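Local coordinates for protein flavodoxin (Lactobacillus reuteri, PDB 5VEG) that binds flavin mononucleotide and probably serves as a low-potential electron donor to redox enzymes, in association with a bacterial microcompartment for 1,2-propanediol utilization, at residues L31-V36 and A78-V83. Residues are numbered along the deposited sequence; the frame is centred on the assembly and turned at random.
Sequences LTAHVV and ADILVV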
# COMPACT_ATOMS: atom_id res chain seq x y z
N LEU A 31 11.12 -14.41 -2.78
CA LEU A 31 9.97 -13.51 -2.83
C LEU A 31 10.36 -12.10 -3.24
O LEU A 31 11.39 -11.57 -2.80
CB LEU A 31 9.26 -13.47 -1.48
CG LEU A 31 8.40 -14.68 -1.12
CD1 LEU A 31 7.72 -14.49 0.23
CD2 LEU A 31 7.38 -14.94 -2.21
N THR A 32 9.53 -11.50 -4.09
CA THR A 32 9.67 -10.11 -4.50
C THR A 32 8.44 -9.31 -4.05
O THR A 32 7.35 -9.87 -3.87
CB THR A 32 9.83 -9.98 -6.02
OG1 THR A 32 8.66 -10.52 -6.65
CG2 THR A 32 11.06 -10.76 -6.50
N ALA A 33 8.64 -8.01 -3.89
CA ALA A 33 7.58 -7.09 -3.53
C ALA A 33 7.82 -5.76 -4.21
O ALA A 33 8.96 -5.35 -4.43
CB ALA A 33 7.48 -6.88 -2.01
N HIS A 34 6.73 -5.09 -4.56
CA HIS A 34 6.78 -3.72 -5.05
C HIS A 34 5.89 -2.87 -4.15
O HIS A 34 4.70 -3.16 -4.00
CB HIS A 34 6.34 -3.65 -6.51
CG HIS A 34 6.83 -2.44 -7.23
ND1 HIS A 34 7.24 -2.46 -8.55
CD2 HIS A 34 6.96 -1.15 -6.82
CE1 HIS A 34 7.60 -1.24 -8.92
NE2 HIS A 34 7.44 -0.43 -7.88
N VAL A 35 6.47 -1.84 -3.54
CA VAL A 35 5.74 -0.88 -2.70
C VAL A 35 5.69 0.44 -3.45
O VAL A 35 6.73 1.04 -3.74
CB VAL A 35 6.40 -0.69 -1.32
CG1 VAL A 35 5.67 0.37 -0.53
CG2 VAL A 35 6.42 -2.01 -0.55
N VAL A 36 4.48 0.90 -3.77
CA VAL A 36 4.33 2.23 -4.33
C VAL A 36 3.72 3.14 -3.27
O VAL A 36 2.91 2.71 -2.44
CB VAL A 36 3.50 2.26 -5.63
CG1 VAL A 36 4.20 1.41 -6.72
CG2 VAL A 36 2.09 1.78 -5.38
N ALA A 78 5.85 -8.16 -9.22
CA ALA A 78 6.24 -8.69 -7.91
C ALA A 78 5.21 -9.70 -7.40
O ALA A 78 4.07 -9.76 -7.85
CB ALA A 78 6.39 -7.55 -6.89
N ASP A 79 5.65 -10.52 -6.44
CA ASP A 79 4.73 -11.46 -5.79
C ASP A 79 3.83 -10.75 -4.78
O ASP A 79 2.69 -11.17 -4.59
CB ASP A 79 5.50 -12.56 -5.06
CG ASP A 79 6.54 -13.24 -5.94
OD1 ASP A 79 6.19 -13.70 -7.04
OD2 ASP A 79 7.71 -13.31 -5.51
N ILE A 80 4.34 -9.71 -4.11
CA ILE A 80 3.63 -8.97 -3.07
C ILE A 80 3.48 -7.53 -3.54
O ILE A 80 4.47 -6.91 -3.96
CB ILE A 80 4.37 -9.04 -1.72
CG1 ILE A 80 4.39 -10.48 -1.20
CG2 ILE A 80 3.76 -8.06 -0.67
CD1 ILE A 80 5.32 -10.70 0.02
N LEU A 81 2.25 -7.01 -3.50
CA LEU A 81 1.94 -5.67 -3.99
C LEU A 81 1.39 -4.81 -2.86
O LEU A 81 0.45 -5.21 -2.17
CB LEU A 81 0.93 -5.73 -5.13
CG LEU A 81 1.27 -6.79 -6.18
CD1 LEU A 81 0.09 -7.02 -7.10
CD2 LEU A 81 2.51 -6.37 -6.93
N VAL A 82 1.95 -3.61 -2.68
CA VAL A 82 1.60 -2.71 -1.58
C VAL A 82 1.42 -1.31 -2.14
O VAL A 82 2.27 -0.83 -2.89
CB VAL A 82 2.67 -2.71 -0.47
CG1 VAL A 82 2.32 -1.69 0.64
CG2 VAL A 82 2.83 -4.10 0.12
N VAL A 83 0.32 -0.65 -1.75
CA VAL A 83 0.10 0.78 -1.99
C VAL A 83 0.01 1.51 -0.65
O VAL A 83 -0.77 1.11 0.23
CB VAL A 83 -1.16 1.03 -2.83
CG1 VAL A 83 -1.36 2.52 -3.04
CG2 VAL A 83 -1.07 0.31 -4.21
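Val35 and Val82 lie side by side inside the flavodoxin fold, where strands 31-38 and 80-85 run parallel as neighbours in the central five-stranded sheet. Val35 CG2 packs on Val82 CB at 3.8 Å, both side chains pointing the same way, and Ala33 continues that face with its CB against Ile80 CB. Helices 43-56 and 159-176 cover this side, Leu172 touching both Ile80 and Val82. On the opposite face Val36 meets Val83 through their CG2 methyls. His34 also lies here; its ring turns away toward Phe75, and its NE2 bonds to Ser65 OG. Ala78 CB points toward the other strand, 3.4 Å from His34 N and close to His34 CB. Between the faces runs a regular parallel ladder: His34 N to Ile80 O, Val82 N to His34 O, and Val36 N to Val82 O.

The packing gives way to polar contacts where the loop ahead of strand 80-85 meets Thr32, and here Leu31, Thr32 and Asp79 are partly exposed. A chi1 of -51° puts Asp79 CG beside its own backbone N, on the side facing Thr32. From there OD2 takes Thr32 N at 2.9 Å on its anti side, 28° out of the carboxylate plane. Thr32 OG1 adds a weak bond to the same oxygen. An alanine in place of Asp79 would probably leave Thr32 N without its acceptor and Thr32 OG1 without its weak partner. Thr32 O receives Ile80 N and, weakly, Asp79 N, whose straighter bond goes to Thr32 OG1, 3.0 Å away at 151°.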